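PDB 3WJ2: carboxylesterase from Ferroplasma acidiphilum, which probably hydrolyses carboxylic ester bonds, as expected of a carboxylesterase with the alpha/beta-hydrolase fold. Local coordinates for residues I53-I58 against N66-D71; N191-F196 against R254-T259; L182-L187 against M279-A284. All blocks are in the same frame, centred on the assembly; numbering follows the deposited sequence.

From the N terminus, contact 1 comes first. It closes a beta hairpin, with seven residues between its segments, at one edge of the sheet. The chain then passes through most of the sheet before contact 3 opens at 182-187. Contact 2 opens at 191-196 and closes at 254-259, joining the starts of helices 194-198 and 254-266. It is nested inside the long loop that contact 3 closes at 279-284, joining the ends of strands 180-183 and 271-280. Contacts 2 and 3 touch, since Glu257 packs against the 182-187 segment. Contact 1 lies on the far side of the chain's centre from contact 2, with centres about 35 Å apart. Contacts 1 and 3 reach the same sheet.

Contact 1 of 3, residues I53-I58 against N66-D71; sequences IKDYKI and NARMYD
Residues 53-58 and 66-71 pair as antiparallel strands at one edge of the sheet. Lys54 with Met69 and Tyr56 with Ala67 are hydrogen-bonded pairs. Lys54 N gives to Met69 O at 2.9 Å, and Tyr56 N gives to Ala67 O at 2.8 Å. Each bond has its return partner. Asp55 and Arg68 lie between them as a non-hydrogen-bonded pair and are joined through their side chains. Strands 52-60 and 63-71 form a beta hairpin, the antiparallel start of the mixed sheet of this alpha/beta hydrolase. Strand 63-71 continues the sheet to strand 109-113. Arg68 grips the Asp55 carboxylate side-on. Its NE meets Asp55 OD1 at 2.9 Å and its NH2 meets Asp55 OD2 at 3.1 Å, each on a syn lone pair. The two flat groups are nearly coplanar, 21° apart. A bend at chi3 (-65°) brings Arg68 NE to the carboxylate. Glu93 and Asp96 also bind this guanidinium by salt bridges. Ile53 CG2 packs on Arg68 CD at 3.5 Å. On the opposite face of the hairpin, the Tyr56 ring turns its edge to Met69, with CE2 3.8 Å from Met69 CB. Ile58 CG1 lies 3.8 Å from Ala67 CB.

Contact 2 of 3, residues N191-F196 against R254-T259; sequences NFSRSF and RDPEET
Ser195 and Asp255 bring the first turns of two helices together, with their CA atoms 5.8 Å apart. Asp255 N gives to Ser195 OG at 2.9 Å, a fairly straight bond of 159°. Ser195 N gives to Asp255 OD2 at 3.0 Å, from well above the carboxylate plane. The OG sits between its own backbone N and carbonyl carbon (chi1 58°), where it meets Asp255 N and also bonds to Pro252 O. A water takes the N-H of Arg194 and gives to Asp255 OD2 at 2.7 Å. Arg254 NE and NH2 grip the other oxygen, Asp255 OD1, side-on, and OD1 lies in the guanidinium plane. Arg254 NH2 is 2.9 Å from Asp255 OD1. Ser195 CB lies over one face of that guanidinium, 3.9 Å from Arg254 NE. Arg254 NH1 bonds to Glu249 O. The guanidinium of Arg194 leads away and makes a salt bridge to Glu249 of another subunit. Ser193 OG accepts from Phe196 N at 3.2 Å and is also hydrogen-bonded to Asp190. This is a classic serine N-cap of helix 194-198. Asp255 takes a further first-turn N-H of that helix, and the Ser195 hydroxyl does the same for Asp255 N in helix 254-266.

Contact 3 of 3, residues L182-L187 against M279-A284; sequences LFYPSL and MIHGSA
Tyr184 fills the space between the end of strand 180-183 and the turn that follows strand 271-280. The tight part is at its hydroxyl. Ala284 N gives to Tyr184 OH at 3.0 Å, near the plane of the ring, though the bond is bent (136°). Ala284 CB sits 3.3 Å from Tyr184 OH. It also touches Phe183, 3.7 Å from CD1, so the methyl group packs against both aromatic residues. Val297 of helix 291-303 closes on Ala284 as well. Beside the hydroxyl, Tyr184 CE2 lies 3.5 Å from Ser283 OG, which is bonded to Asn248 OD1. Tyr184 CE1 is 3.5 Å from Gly282 N. Residues 280-283 form a type II beta turn, and the backbone angles of Gly282 would jam any CB against the preceding carbonyl oxygen. The side toward His281 is less buried, since that residue is partly exposed. There the edge of Tyr184 points at the face of the imidazole, an edge-to-face pair with centroids 4.8 Å apart and planes at 65°. CG of Tyr184 lies between its backbone N and carbonyl carbon (chi1 46°), which starts the ring off toward this turn. An alanine here would probably leave Ala284 N without its acceptor, open a gap beside Gly282 and Ala284, and take away the ring edge that packs on one face of His281. His281 also touches Asp251 and Ser156, the serine of a probable nucleophile elbow. This is consistent with a Ser-Asp-His catalytic triad, as in other alpha/beta hydrolases. Across this contact the tyrosine spends its hydroxyl on the backbone, and its side chain meets the imidazole through a C-H edge of the ring. The contact between the two side chains is therefore aromatic packing, which would leave the polar atoms of the imidazole to other partners.

Contact 1 of 3, residues I53-I58 against N66-D71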
# COMPACT_ATOMS: atom_id res chain seq x y z
N ILE B 53 -9.25 43.37 -7.63
CA ILE B 53 -10.22 42.46 -6.99
C ILE B 53 -11.61 43.08 -7.15
O ILE B 53 -11.83 44.27 -6.85
CB ILE B 53 -9.91 42.18 -5.55
CG1 ILE B 53 -8.46 41.61 -5.39
CG2 ILE B 53 -10.98 41.16 -4.85
CD1 ILE B 53 -8.15 41.04 -4.03
N LYS B 54 -12.57 42.28 -7.61
CA LYS B 54 -13.90 42.81 -7.82
C LYS B 54 -14.95 41.78 -7.41
O LYS B 54 -14.85 40.61 -7.80
CB LYS B 54 -14.12 43.21 -9.22
CG LYS B 54 -15.48 43.90 -9.36
CD LYS B 54 -15.75 44.33 -10.82
CE LYS B 54 -16.97 45.24 -10.91
NZ LYS B 54 -18.23 44.65 -10.38
N ASP B 55 -15.96 42.26 -6.72
CA ASP B 55 -17.11 41.45 -6.28
C ASP B 55 -18.27 41.51 -7.26
O ASP B 55 -18.59 42.62 -7.82
CB ASP B 55 -17.56 41.97 -4.93
CG ASP B 55 -16.70 41.43 -3.81
OD1 ASP B 55 -16.01 40.50 -4.15
OD2 ASP B 55 -16.75 41.88 -2.67
N TYR B 56 -18.89 40.35 -7.55
CA TYR B 56 -20.02 40.23 -8.50
C TYR B 56 -21.19 39.51 -7.88
O TYR B 56 -21.03 38.76 -6.91
CB TYR B 56 -19.65 39.45 -9.76
CG TYR B 56 -18.72 40.10 -10.66
CD1 TYR B 56 -19.18 40.92 -11.70
CD2 TYR B 56 -17.34 39.89 -10.52
CE1 TYR B 56 -18.31 41.52 -12.56
CE2 TYR B 56 -16.45 40.48 -11.41
CZ TYR B 56 -16.94 41.30 -12.41
OH TYR B 56 -16.07 41.91 -13.30
N LYS B 57 -22.38 39.78 -8.42
CA LYS B 57 -23.57 38.95 -8.11
C LYS B 57 -23.83 38.11 -9.34
O LYS B 57 -23.93 38.63 -10.44
CB LYS B 57 -24.73 39.84 -7.70
CG LYS B 57 -24.58 40.55 -6.35
CD LYS B 57 -24.70 39.63 -5.15
CE LYS B 57 -24.88 40.48 -3.89
NZ LYS B 57 -24.86 39.68 -2.58
N ILE B 58 -23.90 36.80 -9.20
CA ILE B 58 -24.17 35.89 -10.32
C ILE B 58 -25.65 35.62 -10.24
O ILE B 58 -26.10 34.92 -9.35
CB ILE B 58 -23.36 34.50 -10.14
CG1 ILE B 58 -21.85 34.75 -9.97
CG2 ILE B 58 -23.52 33.56 -11.34
CD1 ILE B 58 -21.26 35.65 -10.99
N ASN B 66 -22.92 35.09 -4.55
CA ASN B 66 -21.75 35.98 -4.53
C ASN B 66 -20.60 35.37 -5.32
O ASN B 66 -20.40 34.13 -5.32
CB ASN B 66 -21.24 36.27 -3.13
CG ASN B 66 -22.20 37.09 -2.29
OD1 ASN B 66 -22.35 36.88 -1.05
ND2 ASN B 66 -22.80 38.03 -2.92
N ALA B 67 -19.79 36.20 -5.98
CA ALA B 67 -18.51 35.77 -6.63
C ALA B 67 -17.46 36.84 -6.47
O ALA B 67 -17.82 38.04 -6.49
CB ALA B 67 -18.68 35.47 -8.04
N ARG B 68 -16.23 36.44 -6.21
CA ARG B 68 -15.12 37.42 -6.16
C ARG B 68 -14.11 37.09 -7.21
O ARG B 68 -13.57 35.94 -7.22
CB ARG B 68 -14.52 37.52 -4.76
CG ARG B 68 -13.36 38.47 -4.67
CD ARG B 68 -12.93 38.71 -3.25
NE ARG B 68 -13.99 39.41 -2.46
CZ ARG B 68 -14.09 39.47 -1.12
NH1 ARG B 68 -13.21 38.85 -0.28
NH2 ARG B 68 -15.14 40.14 -0.60
N MET B 69 -13.75 38.07 -8.03
CA MET B 69 -12.79 37.93 -9.09
C MET B 69 -11.43 38.54 -8.69
O MET B 69 -11.38 39.64 -8.11
CB MET B 69 -13.30 38.65 -10.33
CG MET B 69 -12.52 38.46 -11.52
SD MET B 69 -10.95 39.30 -11.68
CE MET B 69 -11.18 41.12 -11.42
N TYR B 70 -10.37 37.74 -8.80
CA TYR B 70 -8.99 38.16 -8.42
C TYR B 70 -8.19 38.15 -9.67
O TYR B 70 -8.19 37.11 -10.42
CB TYR B 70 -8.36 37.14 -7.47
CG TYR B 70 -9.11 36.89 -6.21
CD1 TYR B 70 -8.79 37.58 -5.03
CD2 TYR B 70 -10.21 35.95 -6.16
CE1 TYR B 70 -9.47 37.31 -3.88
CE2 TYR B 70 -10.89 35.71 -5.06
CZ TYR B 70 -10.53 36.37 -3.85
OH TYR B 70 -11.18 36.10 -2.67
N ASP B 71 -7.45 39.23 -9.99
CA ASP B 71 -6.75 39.22 -11.26
C ASP B 71 -5.49 40.06 -11.04
O ASP B 71 -5.61 41.27 -10.75
CB ASP B 71 -7.61 39.90 -12.33
CG ASP B 71 -6.99 39.91 -13.70
OD1 ASP B 71 -5.92 39.28 -13.90
OD2 ASP B 71 -7.62 40.54 -14.62

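Contact 2 of 3, residues N191-F196 against R254-T259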
# COMPACT_ATOMS: atom_id res chain seq x y z
N ASN B 191 -16.80 4.31 2.74
CA ASN B 191 -16.46 4.09 4.15
C ASN B 191 -15.67 2.78 4.31
O ASN B 191 -15.71 2.08 5.36
CB ASN B 191 -17.68 4.11 5.08
CG ASN B 191 -18.60 2.93 4.85
OD1 ASN B 191 -18.62 2.36 3.76
ND2 ASN B 191 -19.42 2.61 5.83
N PHE B 192 -14.91 2.46 3.30
CA PHE B 192 -14.29 1.11 3.34
C PHE B 192 -12.98 1.00 2.61
O PHE B 192 -12.41 -0.14 2.68
CB PHE B 192 -15.31 0.03 2.78
CG PHE B 192 -15.78 0.33 1.43
CD1 PHE B 192 -14.97 0.14 0.29
CD2 PHE B 192 -17.05 0.97 1.30
CE1 PHE B 192 -15.43 0.50 -0.99
CE2 PHE B 192 -17.50 1.39 0.09
CZ PHE B 192 -16.74 1.11 -1.08
N SER B 193 -12.53 1.95 1.74
CA SER B 193 -11.22 1.82 1.06
C SER B 193 -10.07 1.85 2.11
O SER B 193 -10.27 2.13 3.27
CB SER B 193 -10.97 2.94 0.04
OG SER B 193 -10.82 4.18 0.80
N ARG B 194 -8.91 1.41 1.70
CA ARG B 194 -7.81 1.34 2.65
C ARG B 194 -7.36 2.74 3.08
O ARG B 194 -7.16 2.94 4.26
CB ARG B 194 -6.66 0.56 2.04
CG ARG B 194 -5.47 0.40 3.11
CD ARG B 194 -4.23 -0.41 2.55
NE ARG B 194 -3.24 -0.50 3.68
CZ ARG B 194 -3.29 -1.37 4.70
NH1 ARG B 194 -4.27 -2.29 4.75
NH2 ARG B 194 -2.40 -1.32 5.72
N SER B 195 -7.36 3.71 2.14
CA SER B 195 -6.96 5.04 2.68
C SER B 195 -8.02 5.50 3.66
O SER B 195 -7.74 6.21 4.66
CB SER B 195 -6.80 6.09 1.55
OG SER B 195 -8.04 6.25 0.78
N PHE B 196 -9.32 5.22 3.37
CA PHE B 196 -10.35 5.65 4.32
C PHE B 196 -10.19 5.10 5.74
O PHE B 196 -10.20 5.87 6.71
CB PHE B 196 -11.78 5.28 3.81
CG PHE B 196 -12.82 5.54 4.85
CD1 PHE B 196 -13.48 6.79 4.86
CD2 PHE B 196 -13.18 4.57 5.82
CE1 PHE B 196 -14.49 7.07 5.89
CE2 PHE B 196 -14.13 4.85 6.80
CZ PHE B 196 -14.78 6.10 6.80
N ARG B 254 -8.05 9.78 -0.44
CA ARG B 254 -7.03 9.63 -1.44
C ARG B 254 -7.32 8.49 -2.45
O ARG B 254 -7.14 8.67 -3.65
CB ARG B 254 -5.70 9.30 -0.71
CG ARG B 254 -4.48 9.05 -1.64
CD ARG B 254 -3.34 8.39 -0.82
NE ARG B 254 -3.69 6.99 -0.68
CZ ARG B 254 -2.94 6.16 0.07
NH1 ARG B 254 -1.97 6.65 0.86
NH2 ARG B 254 -3.26 4.87 0.13
N ASP B 255 -7.63 7.30 -1.94
CA ASP B 255 -7.66 6.15 -2.94
C ASP B 255 -8.73 6.35 -4.08
O ASP B 255 -8.38 6.18 -5.26
CB ASP B 255 -7.86 4.81 -2.27
CG ASP B 255 -6.56 4.31 -1.51
OD1 ASP B 255 -5.48 4.88 -1.73
OD2 ASP B 255 -6.69 3.35 -0.74
N PRO B 256 -9.96 6.78 -3.73
CA PRO B 256 -10.89 7.04 -4.86
C PRO B 256 -10.41 8.11 -5.84
O PRO B 256 -10.71 8.02 -7.05
CB PRO B 256 -12.22 7.46 -4.13
CG PRO B 256 -12.12 6.81 -2.72
CD PRO B 256 -10.61 7.01 -2.43
N GLU B 257 -9.65 9.11 -5.35
CA GLU B 257 -9.15 10.09 -6.27
C GLU B 257 -8.16 9.55 -7.25
O GLU B 257 -8.04 10.00 -8.37
CB GLU B 257 -8.48 11.26 -5.43
CG GLU B 257 -9.53 12.00 -4.57
CD GLU B 257 -8.86 12.78 -3.46
OE1 GLU B 257 -7.63 12.68 -3.37
OE2 GLU B 257 -9.64 13.45 -2.68
N GLU B 258 -7.28 8.65 -6.76
CA GLU B 258 -6.20 8.10 -7.58
C GLU B 258 -6.89 7.14 -8.57
O GLU B 258 -6.49 7.16 -9.76
CB GLU B 258 -5.17 7.39 -6.69
CG GLU B 258 -4.49 8.52 -5.80
CD GLU B 258 -3.25 8.06 -5.08
OE1 GLU B 258 -2.91 6.80 -5.04
OE2 GLU B 258 -2.58 8.93 -4.50
N THR B 259 -7.99 6.53 -8.14
CA THR B 259 -8.77 5.70 -9.15
C THR B 259 -9.38 6.58 -10.21
O THR B 259 -9.28 6.31 -11.42
CB THR B 259 -9.88 4.96 -8.45
OG1 THR B 259 -9.29 3.99 -7.53
CG2 THR B 259 -10.91 4.31 -9.41
O HOH W 1 -8.21 1.10 -1.12

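Contact 3 of 3, residues L182-L187 against M279-A284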
# COMPACT_ATOMS: atom_id res chain seq x y z
N LEU B 182 -8.42 19.67 -9.86
CA LEU B 182 -9.14 19.03 -8.75
C LEU B 182 -8.18 18.80 -7.61
O LEU B 182 -7.39 17.87 -7.60
CB LEU B 182 -9.69 17.59 -9.20
CG LEU B 182 -10.55 17.72 -10.48
CD1 LEU B 182 -10.90 16.25 -10.99
CD2 LEU B 182 -11.83 18.56 -10.34
N PHE B 183 -8.31 19.63 -6.54
CA PHE B 183 -7.51 19.32 -5.36
C PHE B 183 -8.33 18.46 -4.44
O PHE B 183 -9.35 18.85 -3.82
CB PHE B 183 -7.23 20.70 -4.57
CG PHE B 183 -6.18 21.55 -5.21
CD1 PHE B 183 -4.83 21.39 -4.88
CD2 PHE B 183 -6.56 22.62 -6.07
CE1 PHE B 183 -3.85 22.16 -5.54
CE2 PHE B 183 -5.56 23.44 -6.70
CZ PHE B 183 -4.22 23.22 -6.39
N TYR B 184 -7.85 17.19 -4.34
CA TYR B 184 -8.44 16.20 -3.42
C TYR B 184 -9.99 16.26 -3.28
O TYR B 184 -10.57 16.42 -2.17
CB TYR B 184 -7.71 16.21 -2.04
CG TYR B 184 -7.46 17.59 -1.46
CD1 TYR B 184 -8.44 18.15 -0.67
CD2 TYR B 184 -6.26 18.24 -1.78
CE1 TYR B 184 -8.14 19.45 -0.09
CE2 TYR B 184 -5.93 19.48 -1.23
CZ TYR B 184 -6.90 20.02 -0.43
OH TYR B 184 -6.64 21.34 0.11
N PRO B 185 -10.74 15.98 -4.40
CA PRO B 185 -12.19 16.00 -4.31
C PRO B 185 -12.77 14.79 -3.49
O PRO B 185 -12.12 13.71 -3.44
CB PRO B 185 -12.63 15.72 -5.77
CG PRO B 185 -11.39 15.11 -6.46
CD PRO B 185 -10.17 15.77 -5.73
N SER B 186 -13.96 14.96 -2.94
CA SER B 186 -14.78 13.82 -2.48
C SER B 186 -15.38 13.27 -3.83
O SER B 186 -15.70 14.05 -4.76
CB SER B 186 -15.79 14.19 -1.40
OG SER B 186 -16.49 15.37 -1.89
N LEU B 187 -15.37 11.99 -4.08
CA LEU B 187 -15.90 11.56 -5.35
C LEU B 187 -16.86 10.34 -5.26
O LEU B 187 -17.47 9.92 -6.29
CB LEU B 187 -14.78 11.10 -6.25
CG LEU B 187 -13.83 12.23 -6.76
CD1 LEU B 187 -12.51 11.54 -7.30
CD2 LEU B 187 -14.50 13.10 -7.77
N MET B 279 1.51 14.76 2.81
CA MET B 279 0.44 15.74 2.98
C MET B 279 -0.87 15.14 3.54
O MET B 279 -1.07 13.90 3.51
CB MET B 279 0.08 16.31 1.58
CG MET B 279 1.26 16.96 0.89
SD MET B 279 1.58 18.59 1.77
CE MET B 279 3.21 18.29 2.45
N ILE B 280 -1.72 16.02 4.13
CA ILE B 280 -2.99 15.61 4.73
C ILE B 280 -4.15 16.36 4.02
O ILE B 280 -3.91 17.29 3.19
CB ILE B 280 -3.05 15.96 6.26
CG1 ILE B 280 -2.79 17.46 6.44
CG2 ILE B 280 -2.08 15.03 7.01
CD1 ILE B 280 -3.26 17.81 7.90
N HIS B 281 -5.40 15.98 4.28
CA HIS B 281 -6.54 16.69 3.68
C HIS B 281 -6.50 18.15 4.06
O HIS B 281 -6.09 18.49 5.17
CB HIS B 281 -7.86 16.08 4.13
CG HIS B 281 -8.98 16.39 3.15
ND1 HIS B 281 -9.95 17.37 3.34
CD2 HIS B 281 -9.25 15.81 1.97
CE1 HIS B 281 -10.77 17.35 2.31
NE2 HIS B 281 -10.39 16.42 1.48
N GLY B 282 -6.74 19.02 3.10
CA GLY B 282 -6.73 20.46 3.39
C GLY B 282 -5.38 21.03 3.09
O GLY B 282 -5.20 22.22 3.25
N SER B 283 -4.42 20.24 2.54
CA SER B 283 -3.04 20.71 2.37
C SER B 283 -2.97 22.02 1.54
O SER B 283 -2.19 22.91 1.87
CB SER B 283 -2.16 19.69 1.71
OG SER B 283 -2.84 19.29 0.49
N ALA B 284 -3.77 22.16 0.49
CA ALA B 284 -3.66 23.35 -0.37
C ALA B 284 -4.04 24.62 0.40
O ALA B 284 -3.34 25.61 0.17
CB ALA B 284 -4.54 23.16 -1.59